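Local coordinates for protein 6-phosphogluconate dehydrogenase, NAD-binding (Mycolicibacterium smegmatis MC2 155, PDB 6SMT) that reduces imines with S-enantioselectivity, using NADPH bound in a Rossmann-type domain as the probable hydride donor, at residues B[77-81]-B[106-110]; B[101-107]-B[173-177]; B[140-146]-B[163-169]. All coordinates share one frame; numbering follows the deposited sequence.

Contact 1: B[77-81]-B[106-110]; sequences HDAVD and RARRT. With NDP (NADPH dihydro-nicotinamide-adenine-dinucleotide phosphate), chain L.
Asp78, Asp81 and Arg106 form a salt-bridge network across the helix pair. Arg106 holds Asp78 end-on with NH1 and NH2, both directed at the single oxygen OD1; the shorter leg, NH2 to OD1, is 2.7 Å. OD1 lies in the guanidinium plane, but the two nitrogens approach it from one face of the carboxylate, the two planes being 43° apart. A weak leg of the same network runs from Arg106 NH2 to Asp81 OD2 at 3.3 Å. Bends at chi2 and chi3 fold the arginine back toward helix 77-87 and bring NH2 close beside the backbone of His77.

Two hydrogen bonds outside the ion pairs meet at Thr110 OG1. It receives His77 ND1 at 2.7 Å, nearly straight (163°) and in the imidazole plane, and donates to the syn lone pair of Asp81 OD1 at 2.6 Å. This pair of bonds helps set the ring rotation of His77 and indicates that ND1 carries a proton.

Water supplies a third layer. One molecule donates to Asp81 OD2 and Arg106 O and accepts from Arg106 NE (2.8 Å to the water oxygen), while a second links Asp81 OD2 to Arg109 NH1. Apolar packing is slight: Val80 CG1 meets Thr110 CG2 at 3.8 Å.

On the far side of helix 77-87, Ala79 CB lies 3.5 Å from the adenine atom C5A of NADPH. The axes of segments 77-81 and 106-110, 10.4 Å apart at closest approach and 4° from parallel, fit two neighbouring helices that follow successive parallel strands in a Rossmann-type dinucleotide-binding domain.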
loop_
_atom_site.group_PDB
_atom_site.type_symbol
_atom_site.label_atom_id
_atom_site.label_comp_id
_atom_site.label_asym_id
_atom_site.label_seq_id
_atom_site.Cartn_x
_atom_site.Cartn_y
_atom_site.Cartn_z
ATOM N N HIS B 77 25.021 5.671 -2.441
ATOM C CA HIS B 77 25.993 6.624 -2.990
ATOM C C HIS B 77 27.327 6.546 -2.239
ATOM O O HIS B 77 28.266 6.964 -2.863
ATOM C CB HIS B 77 25.423 8.015 -3.179
ATOM C CG HIS B 77 24.649 8.107 -4.451
ATOM N ND1 HIS B 77 25.046 8.956 -5.487
ATOM C CD2 HIS B 77 23.603 7.360 -4.951
ATOM C CE1 HIS B 77 24.231 8.798 -6.546
ATOM N NE2 HIS B 77 23.319 7.822 -6.236
ATOM N N ASP B 78 27.404 5.981 -1.041
ATOM C CA ASP B 78 28.776 5.757 -0.499
ATOM C C ASP B 78 29.502 4.751 -1.413
ATOM O O ASP B 78 30.686 4.983 -1.790
ATOM C CB ASP B 78 28.771 5.273 0.936
ATOM C CG ASP B 78 28.452 6.398 1.927
ATOM O OD1 ASP B 78 28.688 7.556 1.636
ATOM O OD2 ASP B 78 28.117 6.034 3.006
ATOM N N ALA B 79 28.801 3.728 -1.902
ATOM C CA ALA B 79 29.393 2.765 -2.849
ATOM C C ALA B 79 29.612 3.432 -4.168
ATOM O O ALA B 79 30.683 3.250 -4.784
ATOM C CB ALA B 79 28.513 1.579 -2.948
ATOM N N VAL B 80 28.643 4.178 -4.734
ATOM C CA VAL B 80 28.875 4.884 -6.008
ATOM C C VAL B 80 30.151 5.721 -5.941
ATOM O O VAL B 80 30.931 5.651 -6.873
ATOM C CB VAL B 80 27.678 5.792 -6.374
ATOM C CG1 VAL B 80 27.943 6.656 -7.592
ATOM C CG2 VAL B 80 26.442 4.948 -6.620
ATOM N N ASP B 81 30.256 6.516 -4.877
ATOM C CA ASP B 81 31.348 7.505 -4.817
ATOM C C ASP B 81 32.685 6.763 -4.610
ATOM O O ASP B 81 33.694 7.220 -5.200
ATOM C CB ASP B 81 31.063 8.505 -3.726
ATOM C CG ASP B 81 29.863 9.407 -4.075
ATOM O OD1 ASP B 81 29.407 9.423 -5.273
ATOM O OD2 ASP B 81 29.444 10.198 -3.175
ATOM N N ARG B 106 22.808 13.438 -1.966
ATOM C CA ARG B 106 23.846 12.510 -2.421
ATOM C C ARG B 106 23.886 12.509 -3.958
ATOM O O ARG B 106 24.940 12.354 -4.530
ATOM C CB ARG B 106 23.684 11.128 -1.834
ATOM C CG ARG B 106 23.936 11.119 -0.330
ATOM C CD ARG B 106 25.247 11.710 0.151
ATOM N NE ARG B 106 26.333 10.940 -0.380
ATOM C CZ ARG B 106 26.988 9.962 0.230
ATOM N NH1 ARG B 106 26.644 9.669 1.455
ATOM N NH2 ARG B 106 27.895 9.219 -0.396
ATOM N N ALA B 107 22.769 12.607 -4.638
ATOM C CA ALA B 107 22.783 12.661 -6.106
ATOM C C ALA B 107 23.520 13.914 -6.584
ATOM O O ALA B 107 24.312 13.834 -7.514
ATOM C CB ALA B 107 21.387 12.633 -6.584
ATOM N N ARG B 108 23.279 15.043 -5.929
ATOM C CA ARG B 108 23.976 16.320 -6.293
ATOM C C ARG B 108 25.464 16.212 -5.987
ATOM O O ARG B 108 26.265 16.690 -6.768
ATOM C CB ARG B 108 23.316 17.461 -5.523
ATOM C CG ARG B 108 21.868 17.776 -5.884
ATOM C CD ARG B 108 21.211 18.823 -4.936
ATOM N NE ARG B 108 19.797 18.927 -5.186
ATOM C CZ ARG B 108 18.877 18.642 -4.372
ATOM N NH1 ARG B 108 19.137 18.442 -3.067
ATOM N NH2 ARG B 108 17.639 18.730 -4.819
ATOM N N ARG B 109 25.835 15.560 -4.915
ATOM C CA ARG B 109 27.253 15.391 -4.565
ATOM C C ARG B 109 27.920 14.568 -5.624
ATOM O O ARG B 109 29.048 14.896 -6.068
ATOM C CB ARG B 109 27.368 14.716 -3.206
ATOM C CG ARG B 109 28.796 14.674 -2.674
ATOM C CD ARG B 109 29.003 13.733 -1.528
ATOM N NE ARG B 109 28.239 14.057 -0.367
ATOM C CZ ARG B 109 28.397 13.415 0.778
ATOM N NH1 ARG B 109 29.290 12.436 0.888
ATOM N NH2 ARG B 109 27.656 13.731 1.821
ATOM N N THR B 110 27.314 13.456 -5.995
ATOM C CA THR B 110 27.912 12.597 -7.019
ATOM C C THR B 110 28.004 13.348 -8.365
ATOM O O THR B 110 29.000 13.195 -9.074
ATOM C CB THR B 110 27.087 11.283 -7.138
ATOM O OG1 THR B 110 27.152 10.593 -5.877
ATOM C CG2 THR B 110 27.620 10.402 -8.229
HETATM P PA NDP L . 22.007 -4.003 -3.641
HETATM O O1A NDP L . 21.270 -2.732 -3.334
HETATM O O2A NDP L . 21.953 -5.154 -2.687
HETATM O O5B NDP L . 23.513 -3.635 -3.975
HETATM C C5B NDP L . 24.395 -4.728 -4.288
HETATM C C4B NDP L . 25.463 -4.222 -5.223
HETATM O O4B NDP L . 26.224 -3.144 -4.607
HETATM C C3B NDP L . 26.500 -5.315 -5.553
HETATM O O3B NDP L . 27.019 -5.142 -6.858
HETATM C C2B NDP L . 27.559 -5.035 -4.509
HETATM O O2B NDP L . 28.883 -5.493 -4.765
HETATM C C1B NDP L . 27.589 -3.523 -4.618
HETATM N N9A NDP L . 28.263 -2.849 -3.513
HETATM C C8A NDP L . 27.857 -2.745 -2.203
HETATM N N7A NDP L . 28.692 -2.048 -1.468
HETATM C C5A NDP L . 29.714 -1.679 -2.328
HETATM C C6A NDP L . 30.931 -0.970 -2.160
HETATM N N6A NDP L . 31.297 -0.378 -1.027
HETATM N N1A NDP L . 31.715 -0.825 -3.250
HETATM C C2A NDP L . 31.346 -1.363 -4.415
HETATM N N3A NDP L . 30.243 -2.070 -4.684
HETATM C C4A NDP L . 29.480 -2.209 -3.594
HETATM O O3 NDP L . 21.594 -4.634 -5.056
HETATM P PN NDP L . 20.456 -4.534 -6.118
HETATM O O1N NDP L . 20.997 -5.044 -7.379
HETATM O O2N NDP L . 19.230 -5.178 -5.577
HETATM O O5D NDP L . 20.097 -2.971 -6.222
HETATM C C5D NDP L . 21.032 -2.044 -6.761
HETATM C C4D NDP L . 20.393 -0.680 -6.655
HETATM O O4D NDP L . 19.206 -0.686 -7.490
HETATM C C3D NDP L . 19.953 -0.240 -5.252
HETATM O O3D NDP L . 20.245 1.127 -4.988
HETATM C C2D NDP L . 18.451 -0.457 -5.293
HETATM O O2D NDP L . 17.687 0.362 -4.413
HETATM C C1D NDP L . 18.092 -0.204 -6.734
HETATM N N1N NDP L . 16.891 -0.929 -7.191
HETATM C C2N NDP L . 16.801 -2.287 -7.039
HETATM C C3N NDP L . 15.678 -2.967 -7.371
HETATM C C7N NDP L . 15.554 -4.429 -7.206
HETATM O O7N NDP L . 14.441 -4.919 -7.506
HETATM N N7N NDP L . 16.562 -5.182 -6.799
HETATM C C4N NDP L . 14.517 -2.257 -7.870
HETATM C C5N NDP L . 14.684 -0.832 -8.072
HETATM C C6N NDP L . 15.814 -0.225 -7.783
HETATM P P2B NDP L . 29.201 -7.049 -4.415
HETATM O O1X NDP L . 30.758 -7.101 -4.477
HETATM O O2X NDP L . 28.703 -7.284 -2.992
HETATM O O3X NDP L . 28.525 -7.946 -5.373
HETATM O O HOH W 1 27.070 11.169 -3.048
HETATM O O HOH W 2 30.929 11.009 -1.178
#

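Contact 2: B[101-107]-B[173-177]; sequences SDTPDRA and AAFDM. With NDP (NADPH dihydro-nicotinamide-adenine-dinucleotide phosphate), chain L.
Ser101 and Asp176 meet through their polar ends, the serine OG donating to Asp176 OD2 at 2.7 Å. The hydroxyl comes from above the carboxylate, 40° out of its plane. In Ser101, OG stands opposite the backbone N (chi1 -175°), which directs it to the aspartate while the serine amide serves NADPH: Ser101 N donates to the ribose O3D at 2.9 Å (163°).

Pro104 lies against one side of helix 171-199. Its CG sits over the backbone of Ala174, 3.7 Å from Ala174 N, and its CD touches both Ala173 CB and Met177 CG. Ala173 CB packs against the turn before helix 104-116, 3.5 Å from Asp102 O. Bends at chi2 and chi3 curl Met177 back, carrying its CE to 3.4 Å from the same carbonyl oxygen. Thr103 is the N-cap of the helix, its OG1 accepting from Arg106 N at 3.2 Å. Outside the pair, His250 and Leu251 of the second subunit pack on Asp102 and Met177.

Pro104 and Ala173, CA atoms 4.9 Å apart, let the two domains approach closely, while the serine bond and a water that also reaches Asp102 O hold Asp176 OD2 beside the cofactor pocket.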
loop_
_atom_site.group_PDB
_atom_site.type_symbol
_atom_site.label_atom_id
_atom_site.label_comp_id
_atom_site.label_asym_id
_atom_site.label_seq_id
_atom_site.Cartn_x
_atom_site.Cartn_y
_atom_site.Cartn_z
ATOM N N SER B 101 19.914 3.952 -5.196
ATOM C CA SER B 101 18.946 4.771 -4.445
ATOM C C SER B 101 19.590 5.485 -3.259
ATOM O O SER B 101 20.225 4.794 -2.430
ATOM C CB SER B 101 17.794 3.826 -4.025
ATOM O OG SER B 101 16.774 4.614 -3.389
ATOM N N ASP B 102 19.454 6.784 -3.161
ATOM C CA ASP B 102 19.966 7.578 -2.052
ATOM C C ASP B 102 19.301 8.954 -2.120
ATOM O O ASP B 102 18.372 9.168 -2.924
ATOM C CB ASP B 102 21.509 7.679 -2.113
ATOM C CG ASP B 102 22.224 7.747 -0.780
ATOM O OD1 ASP B 102 21.689 8.432 0.153
ATOM O OD2 ASP B 102 23.338 7.142 -0.649
ATOM N N THR B 103 19.709 9.869 -1.200
ATOM C CA THR B 103 18.995 11.143 -1.050
ATOM C C THR B 103 19.326 12.125 -2.160
ATOM O O THR B 103 20.311 12.010 -2.909
ATOM C CB THR B 103 19.356 11.782 0.264
ATOM O OG1 THR B 103 20.744 12.158 0.189
ATOM C CG2 THR B 103 19.115 10.837 1.402
ATOM N N PRO B 104 18.460 13.133 -2.352
ATOM C CA PRO B 104 18.747 14.171 -3.313
ATOM C C PRO B 104 20.125 14.825 -3.140
ATOM O O PRO B 104 20.803 15.075 -4.114
ATOM C CB PRO B 104 17.577 15.152 -3.107
ATOM C CG PRO B 104 16.469 14.243 -2.630
ATOM C CD PRO B 104 17.102 13.190 -1.784
ATOM N N ASP B 105 20.506 15.083 -1.873
ATOM C CA ASP B 105 21.810 15.738 -1.731
ATOM C C ASP B 105 22.923 14.771 -2.121
ATOM O O ASP B 105 23.962 15.293 -2.583
ATOM C CB ASP B 105 22.011 16.224 -0.301
ATOM C CG ASP B 105 21.383 17.599 -0.072
ATOM O OD1 ASP B 105 21.013 18.355 -1.046
ATOM O OD2 ASP B 105 21.295 17.973 1.090
ATOM N N ARG B 106 22.808 13.438 -1.966
ATOM C CA ARG B 106 23.846 12.510 -2.421
ATOM C C ARG B 106 23.886 12.509 -3.958
ATOM O O ARG B 106 24.940 12.354 -4.530
ATOM C CB ARG B 106 23.684 11.128 -1.834
ATOM C CG ARG B 106 23.936 11.119 -0.330
ATOM C CD ARG B 106 25.247 11.710 0.151
ATOM N NE ARG B 106 26.333 10.940 -0.380
ATOM C CZ ARG B 106 26.988 9.962 0.230
ATOM N NH1 ARG B 106 26.644 9.669 1.455
ATOM N NH2 ARG B 106 27.895 9.219 -0.396
ATOM N N ALA B 107 22.769 12.607 -4.638
ATOM C CA ALA B 107 22.783 12.661 -6.106
ATOM C C ALA B 107 23.520 13.914 -6.584
ATOM O O ALA B 107 24.312 13.834 -7.514
ATOM C CB ALA B 107 21.387 12.633 -6.584
ATOM N N ALA B 173 15.870 11.634 -7.318
ATOM C CA ALA B 173 15.944 11.112 -5.951
ATOM C C ALA B 173 14.811 11.627 -5.103
ATOM O O ALA B 173 14.397 10.906 -4.204
ATOM C CB ALA B 173 17.315 11.413 -5.349
ATOM N N ALA B 174 14.377 12.870 -5.300
ATOM C CA ALA B 174 13.260 13.378 -4.535
ATOM C C ALA B 174 12.006 12.596 -4.851
ATOM O O ALA B 174 11.225 12.251 -3.904
ATOM C CB ALA B 174 13.049 14.833 -4.798
ATOM N N PHE B 175 11.719 12.315 -6.130
ATOM C CA PHE B 175 10.612 11.415 -6.404
ATOM C C PHE B 175 10.847 10.057 -5.756
ATOM O O PHE B 175 9.900 9.439 -5.218
ATOM C CB PHE B 175 10.466 11.213 -7.928
ATOM C CG PHE B 175 9.771 12.332 -8.665
ATOM C CD1 PHE B 175 10.401 13.521 -9.014
ATOM C CD2 PHE B 175 8.459 12.194 -9.049
ATOM C CE1 PHE B 175 9.717 14.549 -9.660
ATOM C CE2 PHE B 175 7.779 13.246 -9.664
ATOM C CZ PHE B 175 8.420 14.357 -10.042
ATOM N N ASP B 176 12.043 9.505 -5.862
ATOM C CA ASP B 176 12.339 8.163 -5.293
ATOM C C ASP B 176 11.998 8.180 -3.818
ATOM O O ASP B 176 11.465 7.179 -3.282
ATOM C CB ASP B 176 13.814 7.838 -5.553
ATOM C CG ASP B 176 14.207 6.366 -5.498
ATOM O OD1 ASP B 176 13.351 5.516 -5.866
ATOM O OD2 ASP B 176 15.442 6.100 -5.261
ATOM N N MET B 177 12.405 9.212 -3.086
ATOM C CA MET B 177 12.145 9.220 -1.628
ATOM C C MET B 177 10.649 9.131 -1.363
ATOM O O MET B 177 10.213 8.408 -0.441
ATOM C CB MET B 177 12.653 10.486 -0.941
ATOM C CG MET B 177 14.173 10.672 -0.920
ATOM S SD MET B 177 15.197 9.404 -0.160
ATOM C CE MET B 177 15.444 8.264 -1.524
HETATM P PA NDP L . 22.007 -4.003 -3.641
HETATM O O1A NDP L . 21.270 -2.732 -3.334
HETATM O O2A NDP L . 21.953 -5.154 -2.687
HETATM O O5B NDP L . 23.513 -3.635 -3.975
HETATM C C5B NDP L . 24.395 -4.728 -4.288
HETATM C C4B NDP L . 25.463 -4.222 -5.223
HETATM O O4B NDP L . 26.224 -3.144 -4.607
HETATM C C3B NDP L . 26.500 -5.315 -5.553
HETATM O O3B NDP L . 27.019 -5.142 -6.858
HETATM C C2B NDP L . 27.559 -5.035 -4.509
HETATM O O2B NDP L . 28.883 -5.493 -4.765
HETATM C C1B NDP L . 27.589 -3.523 -4.618
HETATM N N9A NDP L . 28.263 -2.849 -3.513
HETATM C C8A NDP L . 27.857 -2.745 -2.203
HETATM N N7A NDP L . 28.692 -2.048 -1.468
HETATM C C5A NDP L . 29.714 -1.679 -2.328
HETATM C C6A NDP L . 30.931 -0.970 -2.160
HETATM N N6A NDP L . 31.297 -0.378 -1.027
HETATM N N1A NDP L . 31.715 -0.825 -3.250
HETATM C C2A NDP L . 31.346 -1.363 -4.415
HETATM N N3A NDP L . 30.243 -2.070 -4.684
HETATM C C4A NDP L . 29.480 -2.209 -3.594
HETATM O O3 NDP L . 21.594 -4.634 -5.056
HETATM P PN NDP L . 20.456 -4.534 -6.118
HETATM O O1N NDP L . 20.997 -5.044 -7.379
HETATM O O2N NDP L . 19.230 -5.178 -5.577
HETATM O O5D NDP L . 20.097 -2.971 -6.222
HETATM C C5D NDP L . 21.032 -2.044 -6.761
HETATM C C4D NDP L . 20.393 -0.680 -6.655
HETATM O O4D NDP L . 19.206 -0.686 -7.490
HETATM C C3D NDP L . 19.953 -0.240 -5.252
HETATM O O3D NDP L . 20.245 1.127 -4.988
HETATM C C2D NDP L . 18.451 -0.457 -5.293
HETATM O O2D NDP L . 17.687 0.362 -4.413
HETATM C C1D NDP L . 18.092 -0.204 -6.734
HETATM N N1N NDP L . 16.891 -0.929 -7.191
HETATM C C2N NDP L . 16.801 -2.287 -7.039
HETATM C C3N NDP L . 15.678 -2.967 -7.371
HETATM C C7N NDP L . 15.554 -4.429 -7.206
HETATM O O7N NDP L . 14.441 -4.919 -7.506
HETATM N N7N NDP L . 16.562 -5.182 -6.799
HETATM C C4N NDP L . 14.517 -2.257 -7.870
HETATM C C5N NDP L . 14.684 -0.832 -8.072
HETATM C C6N NDP L . 15.814 -0.225 -7.783
HETATM P P2B NDP L . 29.201 -7.049 -4.415
HETATM O O1X NDP L . 30.758 -7.101 -4.477
HETATM O O2X NDP L . 28.703 -7.284 -2.992
HETATM O O3X NDP L . 28.525 -7.946 -5.373
HETATM O O HOH W 3 17.321 8.054 -5.208
#

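Contact 3: B[140-146]-B[163-169]; sequences ILFAGPQ and TWVGEDH
Trp164 and Gln146 stack: the glutamine side chain covers one indole face, and Gly166 N of Trp164's own segment lies 3.6 Å above the other. Gln146 CG is 4.0 Å from the centroid of the six-membered ring, 5° off the normal, a CH-pi contact. Extended beyond CG, the chain lays its amide within 10° of parallel to the indole. At the edge, Trp164 NE1 donates to Gly144 O at 2.9 Å; the oxygen is in the ring plane, whereas the nitrogen stands above the carbonyl plane. The His169 ring presents a face to Gly144 CA, a second CH-pi contact, and its NE2 donates to Tyr121 O outside the pair.

Glu167 bends at chi2 (-81°), so that OE2 accepts from Gln146 N, at the start of helix 146-156, at 2.9 Å and from above the carboxylate plane. A water joins Glu167 OE2 to Gln146 OE1.

The backbones pair in parallel, Leu141 with Thr163 and Phe142 with Trp164. Phe142 uses both its N and its O, the latter accepting from Val165 N at 2.8 Å. The hydrogen bond from Gly144 N to Gly166 O, 2.9 Å, carries the pairing into the turns.

Helix 146-156 connects adjacent parallel strands 139-143 and 161-164 in a beta-alpha-beta crossover, its Phe149 meeting the rings of Phe142 and Trp164. Strand 120-126 pairs antiparallel with 139-143 on its other side, and Leu141 and Val165 pack on Phe175 of helix 171-199.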
loop_
_atom_site.group_PDB
_atom_site.type_symbol
_atom_site.label_atom_id
_atom_site.label_comp_id
_atom_site.label_asym_id
_atom_site.label_seq_id
_atom_site.Cartn_x
_atom_site.Cartn_y
_atom_site.Cartn_z
ATOM N N ILE B 140 11.866 4.205 -15.163
ATOM C CA ILE B 140 13.120 4.795 -14.646
ATOM C C ILE B 140 12.947 6.298 -14.771
ATOM O O ILE B 140 12.575 6.836 -15.846
ATOM C CB ILE B 140 14.370 4.254 -15.347
ATOM C CG1 ILE B 140 14.380 2.730 -15.408
ATOM C CG2 ILE B 140 15.585 4.806 -14.599
ATOM C CD1 ILE B 140 15.559 2.179 -16.157
ATOM N N LEU B 141 13.226 7.008 -13.682
ATOM C CA LEU B 141 13.174 8.484 -13.633
ATOM C C LEU B 141 14.591 9.029 -13.750
ATOM O O LEU B 141 15.554 8.420 -13.189
ATOM C CB LEU B 141 12.579 8.960 -12.298
ATOM C CG LEU B 141 11.335 8.257 -11.876
ATOM C CD1 LEU B 141 10.837 8.887 -10.584
ATOM C CD2 LEU B 141 10.277 8.348 -12.904
ATOM N N PHE B 142 14.751 10.203 -14.365
ATOM C CA PHE B 142 16.088 10.782 -14.568
ATOM C C PHE B 142 16.018 12.253 -14.295
ATOM O O PHE B 142 15.037 12.924 -14.519
ATOM C CB PHE B 142 16.559 10.613 -16.028
ATOM C CG PHE B 142 16.757 9.179 -16.441
ATOM C CD1 PHE B 142 15.676 8.455 -16.898
ATOM C CD2 PHE B 142 17.984 8.571 -16.382
ATOM C CE1 PHE B 142 15.797 7.121 -17.217
ATOM C CE2 PHE B 142 18.117 7.232 -16.760
ATOM C CZ PHE B 142 17.031 6.541 -17.193
ATOM N N ALA B 143 17.167 12.772 -13.854
ATOM C CA ALA B 143 17.353 14.211 -13.569
ATOM C C ALA B 143 18.770 14.652 -13.951
ATOM O O ALA B 143 19.728 13.887 -13.834
ATOM C CB ALA B 143 17.070 14.547 -12.121
ATOM N N GLY B 144 18.865 15.897 -14.405
ATOM C CA GLY B 144 20.115 16.480 -14.888
ATOM C C GLY B 144 19.883 17.152 -16.225
ATOM O O GLY B 144 18.730 17.376 -16.605
ATOM N N PRO B 145 20.956 17.513 -16.926
ATOM C CA PRO B 145 20.730 18.303 -18.149
ATOM C C PRO B 145 19.840 17.613 -19.165
ATOM O O PRO B 145 20.102 16.485 -19.515
ATOM C CB PRO B 145 22.161 18.445 -18.647
ATOM C CG PRO B 145 22.985 18.427 -17.414
ATOM C CD PRO B 145 22.336 17.387 -16.511
ATOM N N GLN B 146 18.817 18.305 -19.658
ATOM C CA GLN B 146 17.846 17.738 -20.617
ATOM C C GLN B 146 18.531 17.238 -21.856
ATOM O O GLN B 146 18.263 16.115 -22.301
ATOM C CB GLN B 146 16.718 18.692 -20.974
ATOM C CG GLN B 146 15.592 17.971 -21.703
ATOM C CD GLN B 146 14.391 18.873 -21.939
ATOM O OE1 GLN B 146 14.451 20.090 -21.666
ATOM N NE2 GLN B 146 13.331 18.293 -22.485
ATOM N N THR B 163 11.278 8.685 -17.721
ATOM C CA THR B 163 10.714 10.012 -17.430
ATOM C C THR B 163 11.829 10.935 -16.976
ATOM O O THR B 163 12.474 10.578 -15.976
ATOM C CB THR B 163 9.647 10.020 -16.310
ATOM O OG1 THR B 163 8.634 9.064 -16.648
ATOM C CG2 THR B 163 9.001 11.388 -16.172
ATOM N N TRP B 164 12.034 12.048 -17.679
ATOM C CA TRP B 164 12.944 13.107 -17.227
ATOM C C TRP B 164 12.152 14.053 -16.370
ATOM O O TRP B 164 11.131 14.628 -16.825
ATOM C CB TRP B 164 13.651 13.736 -18.429
ATOM C CG TRP B 164 14.529 14.886 -18.042
ATOM C CD1 TRP B 164 15.818 14.763 -17.663
ATOM C CD2 TRP B 164 14.218 16.282 -18.076
ATOM N NE1 TRP B 164 16.356 15.995 -17.445
ATOM C CE2 TRP B 164 15.392 16.956 -17.711
ATOM C CE3 TRP B 164 13.065 16.994 -18.390
ATOM C CZ2 TRP B 164 15.470 18.352 -17.664
ATOM C CZ3 TRP B 164 13.117 18.377 -18.265
ATOM C CH2 TRP B 164 14.291 19.025 -17.872
ATOM N N VAL B 165 12.620 14.273 -15.119
ATOM C CA VAL B 165 11.830 15.070 -14.149
ATOM C C VAL B 165 12.414 16.438 -13.910
ATOM O O VAL B 165 11.833 17.202 -13.112
ATOM C CB VAL B 165 11.602 14.286 -12.830
ATOM C CG1 VAL B 165 10.858 13.014 -13.115
ATOM C CG2 VAL B 165 12.896 13.998 -12.090
ATOM N N GLY B 166 13.519 16.815 -14.512
ATOM C CA GLY B 166 14.034 18.169 -14.383
ATOM C C GLY B 166 15.530 18.281 -14.319
ATOM O O GLY B 166 16.268 17.279 -14.302
ATOM N N GLU B 167 16.003 19.520 -14.332
ATOM C CA GLU B 167 17.394 19.811 -14.481
ATOM C C GLU B 167 18.148 19.626 -13.160
ATOM O O GLU B 167 19.366 19.329 -13.189
ATOM C CB GLU B 167 17.589 21.290 -14.903
ATOM C CG GLU B 167 17.154 21.579 -16.335
ATOM C CD GLU B 167 18.231 21.179 -17.334
ATOM O OE1 GLU B 167 19.424 21.337 -16.987
ATOM O OE2 GLU B 167 17.893 20.794 -18.464
ATOM N N ASP B 168 17.477 19.793 -12.038
ATOM C CA ASP B 168 18.193 19.628 -10.753
ATOM C C ASP B 168 18.602 18.167 -10.571
ATOM O O ASP B 168 17.714 17.297 -10.547
ATOM C CB ASP B 168 17.290 20.074 -9.612
ATOM C CG ASP B 168 17.649 19.657 -8.197
ATOM O OD1 ASP B 168 18.756 19.268 -7.909
ATOM O OD2 ASP B 168 16.696 19.624 -7.309
ATOM N N HIS B 169 19.883 17.889 -10.406
ATOM C CA HIS B 169 20.396 16.524 -10.359
ATOM C C HIS B 169 19.798 15.758 -9.173
ATOM O O HIS B 169 19.895 14.546 -9.235
ATOM C CB HIS B 169 21.903 16.492 -10.252
ATOM C CG HIS B 169 22.641 16.705 -11.528
ATOM N ND1 HIS B 169 23.359 17.853 -11.794
ATOM C CD2 HIS B 169 22.851 15.838 -12.541
ATOM C CE1 HIS B 169 23.956 17.642 -12.986
ATOM N NE2 HIS B 169 23.643 16.451 -13.452
HETATM O O HOH W 4 15.809 21.842 -19.863
#

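Helix 104-116 ties the contacts together: contacts 1 and 2 share Arg106 and Ala107, and their centres are about 10 Å apart. His77 N of contact 1 lies 2.9 Å from Asp102 OD2 of contact 2, a probable hydrogen bond. Both touch NADPH at different places, contact 1 at the adenine through Ala79 and contact 2 at the nicotinamide-side ribose through Ser101. Contact 3 is about 16 Å from contact 1 between centres, yet a salt bridge joins them, Arg108 NH2 to Asp168 OD2 at 2.8 Å. Phe175 CB of 173-177 packs 3.5 Å from Leu141 CD1, linking contacts 2 and 3. The side chain of Ile140 remains about 8 Å from NADPH.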